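Local atomic coordinates of NEDD8-conjugating enzyme UBC12 (Saccharomyces cerevisiae, PDB entry 3O2U), a protein that accepts the ubiquitin-like protein Rub1 (NEDD8) from its E1 enzyme and catalyses its covalent attachment to other proteins, chiefly the cullin Cdc53. Residues A[82-87]-A[97-102]; A[114-119]-A[136-141]. All coordinates share one frame; numbering follows the deposited sequence.

Contact 1. Residues A[82-87]-A[97-102]; sequences INFNLD and PKVVCL
Strands 82-87 and 98-101 run antiparallel as the two arms of a beta hairpin, 155° between their directions, laced by five backbone hydrogen bonds from Leu-102 N to Asn-83 O at one end to Lys-98 N to Asp-87 O at the other. Asn-85 and Val-100 form a hydrogen-bonded pair, giving and taking one bond each; the Val-100 N bond to Asn-85 O, 3.0 Å, comes in nearly along the C=O axis. The flanking pairs, Phe-84 with Cys-101 and Leu-86 with Val-99, are non-hydrogen-bonded, and their side chains share the buried face.

There the Phe-84 ring slants against its partner, CE1 lying 3.6 Å from Cys-101 CB. The thiol is anti to its own backbone N (chi1 -180°), which brings SG to 4.5 Å from the Phe-84 ring centroid, an oblique sulfur-aromatic contact, and to 3.6 Å from Ile-82 CG2. Leu-86 and Val-99 lie side by side, CG to CG2 4.1 Å.

On the other face Leu-102 crosses Asn-83 and Asn-85 at roughly right angles, its CD1 3.6 Å from Asn-83 ND2. Asn-83 holds CG in the crowded position between backbone N and carbonyl carbon (chi1 58°), and its amide is gripped at both ends, OD1 by Lys-103 and ND2 by Glu-67. An alanine here removes the amide and with it the bonds to Lys-103 and Glu-67, and would probably leave Leu-102 less firmly seated. Asp-87 OD1 forms a salt bridge to Lys-65.

Strand 65-70 pairs with the far edge of 82-87, making this hairpin the end of the four-stranded E2 sheet; on the buried face Phe-142 of helix 131-143 touches Ile-82 and Phe-84, Leu-131 touches Leu-86 and Ile-134 touches Pro-97.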
# COMPACT_ATOMS: atom_id res chain seq x y z
N ILE A 82 7.46 -9.26 1.69
CA ILE A 82 6.12 -8.83 2.12
C ILE A 82 5.46 -8.05 1.01
O ILE A 82 5.97 -7.03 0.58
CB ILE A 82 6.16 -7.97 3.39
CG1 ILE A 82 6.96 -8.67 4.50
CG2 ILE A 82 4.74 -7.67 3.85
CD1 ILE A 82 8.49 -8.40 4.45
N ASN A 83 4.35 -8.57 0.48
CA ASN A 83 3.68 -7.86 -0.61
C ASN A 83 2.45 -7.11 -0.14
O ASN A 83 1.78 -7.51 0.82
CB ASN A 83 3.40 -8.78 -1.82
CG ASN A 83 2.53 -9.99 -1.46
OD1 ASN A 83 2.50 -10.45 -0.32
ND2 ASN A 83 1.83 -10.52 -2.46
N PHE A 84 2.16 -6.00 -0.82
CA PHE A 84 1.04 -5.12 -0.49
C PHE A 84 0.28 -4.82 -1.78
O PHE A 84 0.88 -4.71 -2.85
CB PHE A 84 1.53 -3.76 0.05
CG PHE A 84 2.32 -3.86 1.33
CD1 PHE A 84 1.71 -3.67 2.56
CD2 PHE A 84 3.69 -4.14 1.29
CE1 PHE A 84 2.46 -3.75 3.75
CE2 PHE A 84 4.44 -4.22 2.47
CZ PHE A 84 3.83 -4.03 3.70
N ASN A 85 -1.02 -4.66 -1.66
CA ASN A 85 -1.81 -4.14 -2.76
C ASN A 85 -2.09 -2.68 -2.46
O ASN A 85 -2.41 -2.33 -1.32
CB ASN A 85 -3.13 -4.89 -2.91
CG ASN A 85 -3.10 -5.95 -4.00
OD1 ASN A 85 -2.14 -6.05 -4.77
ND2 ASN A 85 -4.15 -6.74 -4.08
N LEU A 86 -1.94 -1.82 -3.47
CA LEU A 86 -2.31 -0.41 -3.34
C LEU A 86 -3.46 -0.12 -4.30
O LEU A 86 -3.30 -0.27 -5.52
CB LEU A 86 -1.12 0.49 -3.67
CG LEU A 86 -0.01 0.68 -2.62
CD1 LEU A 86 0.65 -0.64 -2.25
CD2 LEU A 86 1.02 1.63 -3.15
N ASP A 87 -4.62 0.28 -3.76
CA ASP A 87 -5.83 0.51 -4.55
C ASP A 87 -6.18 2.01 -4.59
O ASP A 87 -6.44 2.61 -3.54
CB ASP A 87 -7.02 -0.24 -3.93
CG ASP A 87 -6.75 -1.73 -3.74
OD1 ASP A 87 -5.94 -2.30 -4.49
OD2 ASP A 87 -7.36 -2.35 -2.85
N PRO A 97 -3.75 5.97 -1.88
CA PRO A 97 -4.41 4.68 -2.14
C PRO A 97 -4.70 3.98 -0.83
O PRO A 97 -4.05 4.27 0.18
CB PRO A 97 -3.34 3.89 -2.90
CG PRO A 97 -2.02 4.47 -2.37
CD PRO A 97 -2.33 5.96 -2.29
N LYS A 98 -5.67 3.07 -0.85
CA LYS A 98 -5.83 2.13 0.25
C LYS A 98 -4.69 1.10 0.18
O LYS A 98 -4.40 0.59 -0.88
CB LYS A 98 -7.18 1.42 0.12
CG LYS A 98 -7.32 0.20 1.02
CD LYS A 98 -8.78 -0.07 1.30
CE LYS A 98 -8.96 -1.24 2.24
NZ LYS A 98 -8.58 -2.51 1.56
N VAL A 99 -4.03 0.84 1.30
CA VAL A 99 -2.92 -0.10 1.31
C VAL A 99 -3.35 -1.33 2.11
O VAL A 99 -3.87 -1.20 3.22
CB VAL A 99 -1.66 0.55 1.91
CG1 VAL A 99 -0.51 -0.45 2.04
CG2 VAL A 99 -1.26 1.77 1.08
N VAL A 100 -3.16 -2.51 1.54
CA VAL A 100 -3.50 -3.77 2.21
C VAL A 100 -2.30 -4.70 2.17
O VAL A 100 -1.79 -5.01 1.09
CB VAL A 100 -4.68 -4.48 1.50
CG1 VAL A 100 -5.01 -5.78 2.20
CG2 VAL A 100 -5.90 -3.58 1.47
N CYS A 101 -1.84 -5.17 3.32
CA CYS A 101 -0.76 -6.16 3.36
C CYS A 101 -1.34 -7.54 3.08
O CYS A 101 -2.34 -7.93 3.67
CB CYS A 101 -0.04 -6.14 4.72
SG CYS A 101 1.34 -7.35 4.82
N LEU A 102 -0.70 -8.28 2.17
CA LEU A 102 -1.26 -9.50 1.63
C LEU A 102 -0.70 -10.74 2.31
O LEU A 102 -0.99 -11.85 1.89
CB LEU A 102 -0.98 -9.59 0.12
CG LEU A 102 -1.44 -8.38 -0.69
CD1 LEU A 102 -1.19 -8.64 -2.16
CD2 LEU A 102 -2.92 -8.10 -0.42

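Contact 2. Residues A[114-119]-A[136-141]; sequences GNVCLN and TGLLFL
Leu-118 reaches over the backbone at Gly-137 in helix 131-143 and spreads its two methyls there: CD1 rests 3.6 Å from Gly-137 O, and CD2 meets Leu-138 CD2 at 3.8 Å, the two leucines crossing at about a right angle. This is the active-site loop of the ubiquitin-conjugating (UBC) fold, packed against helix 131-143, and it carries Cys-117, the predicted thioester-forming residue. Gly-137 lets the leucine come this close, since a CB there would sit only 3.3 Å from Leu-118 CD2.

One residue before the cysteine, Val-116 also points to the helix. Its CG1, anti to the backbone N (chi1 -176°), touches Leu-141 CD1 at 3.7 Å, the two side chains crossing obliquely. Val-116 and Leu-118 thus both face the helix, while the CB of Cys-117 points away from it, and its side chain touches Asp-149 and Leu-151. No hydrogen bond joins the two segments; they meet by van der Waals packing. Leu-141 touches both Val-116 and Leu-118: its CG lies 4.0 Å from Leu-118 CD1, and its CD2 comes to 4.0 Å from Cys-117 O.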
# COMPACT_ATOMS: atom_id res chain seq x y z
N GLY A 114 -4.46 -7.31 7.53
CA GLY A 114 -3.73 -6.67 6.45
C GLY A 114 -3.69 -5.15 6.53
O GLY A 114 -3.05 -4.50 5.70
N ASN A 115 -4.38 -4.57 7.52
CA ASN A 115 -4.31 -3.14 7.79
C ASN A 115 -2.90 -2.67 8.16
O ASN A 115 -2.20 -3.31 8.95
CB ASN A 115 -5.30 -2.75 8.90
CG ASN A 115 -6.74 -2.95 8.49
OD1 ASN A 115 -7.49 -3.68 9.15
ND2 ASN A 115 -7.14 -2.32 7.39
N VAL A 116 -2.50 -1.52 7.62
CA VAL A 116 -1.14 -1.04 7.83
C VAL A 116 -1.14 0.35 8.44
O VAL A 116 -1.68 1.28 7.85
CB VAL A 116 -0.35 -0.94 6.51
CG1 VAL A 116 1.07 -0.54 6.80
CG2 VAL A 116 -0.39 -2.26 5.74
N CYS A 117 -0.52 0.48 9.62
CA CYS A 117 -0.44 1.77 10.31
C CYS A 117 0.82 2.53 9.93
O CYS A 117 1.90 2.30 10.46
CB CYS A 117 -0.51 1.59 11.83
SG CYS A 117 -0.63 3.18 12.71
N LEU A 118 0.66 3.45 8.99
CA LEU A 118 1.76 4.22 8.47
C LEU A 118 1.26 5.65 8.43
O LEU A 118 0.23 5.91 7.81
CB LEU A 118 2.09 3.73 7.06
CG LEU A 118 3.21 4.43 6.31
CD1 LEU A 118 4.56 4.14 7.00
CD2 LEU A 118 3.22 3.97 4.86
N ASN A 119 1.97 6.56 9.10
CA ASN A 119 1.47 7.93 9.29
C ASN A 119 1.13 8.65 7.99
O ASN A 119 0.14 9.39 7.92
CB ASN A 119 2.49 8.76 10.07
CG ASN A 119 3.79 8.97 9.29
OD1 ASN A 119 4.17 8.14 8.45
ND2 ASN A 119 4.45 10.10 9.55
N THR A 136 8.59 4.12 -0.09
CA THR A 136 9.70 4.26 0.83
C THR A 136 9.23 4.06 2.28
O THR A 136 9.93 3.47 3.08
CB THR A 136 10.36 5.63 0.68
OG1 THR A 136 10.89 5.74 -0.65
CG2 THR A 136 11.50 5.79 1.69
N GLY A 137 8.03 4.56 2.59
CA GLY A 137 7.45 4.40 3.92
C GLY A 137 7.18 2.96 4.30
O GLY A 137 7.41 2.56 5.45
N LEU A 138 6.70 2.17 3.35
CA LEU A 138 6.46 0.74 3.57
C LEU A 138 7.80 0.03 3.81
O LEU A 138 7.92 -0.83 4.67
CB LEU A 138 5.71 0.14 2.38
CG LEU A 138 4.29 0.70 2.20
CD1 LEU A 138 3.60 0.16 0.94
CD2 LEU A 138 3.46 0.41 3.44
N LEU A 139 8.81 0.40 3.06
CA LEU A 139 10.13 -0.18 3.27
C LEU A 139 10.60 0.12 4.69
O LEU A 139 10.94 -0.79 5.44
CB LEU A 139 11.11 0.38 2.25
CG LEU A 139 12.54 -0.18 2.35
CD1 LEU A 139 12.53 -1.70 2.34
CD2 LEU A 139 13.41 0.38 1.24
N PHE A 140 10.59 1.39 5.05
CA PHE A 140 11.09 1.88 6.34
C PHE A 140 10.41 1.23 7.56
O PHE A 140 11.00 1.14 8.64
CB PHE A 140 10.92 3.41 6.39
CG PHE A 140 11.73 4.09 7.46
CD1 PHE A 140 13.11 4.15 7.37
CD2 PHE A 140 11.11 4.69 8.54
CE1 PHE A 140 13.86 4.79 8.36
CE2 PHE A 140 11.86 5.33 9.53
CZ PHE A 140 13.23 5.38 9.44
N LEU A 141 9.17 0.77 7.39
CA LEU A 141 8.49 0.03 8.45
C LEU A 141 9.27 -1.21 8.86
O LEU A 141 9.23 -1.64 10.01
CB LEU A 141 7.10 -0.42 7.99
CG LEU A 141 5.90 0.54 7.98
CD1 LEU A 141 4.72 -0.16 7.33
CD2 LEU A 141 5.53 0.99 9.38

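In the fold
Contact 1 is the more extensive, a backbone-bonded hairpin near the centre of the chain with one greasy face and a mixed face of asparagines, charged groups and Val-100. Both are partly buried; contact 2 is smaller, lies farther from the chain centre and has no hydrogen bond across it. They meet through Val-116, whose CG2 fits among Phe-84, Val-99 and Cys-101 while its other methyl turns to helix 131-143. The same helix lies against the buried side of contact 1 and forms half of contact 2. The loop bearing Cys-117 is therefore held by a probable Cys-101 N to Gly-114 O bond and Val-116 packing on the strand side, and by packing without hydrogen bonds on the helix side.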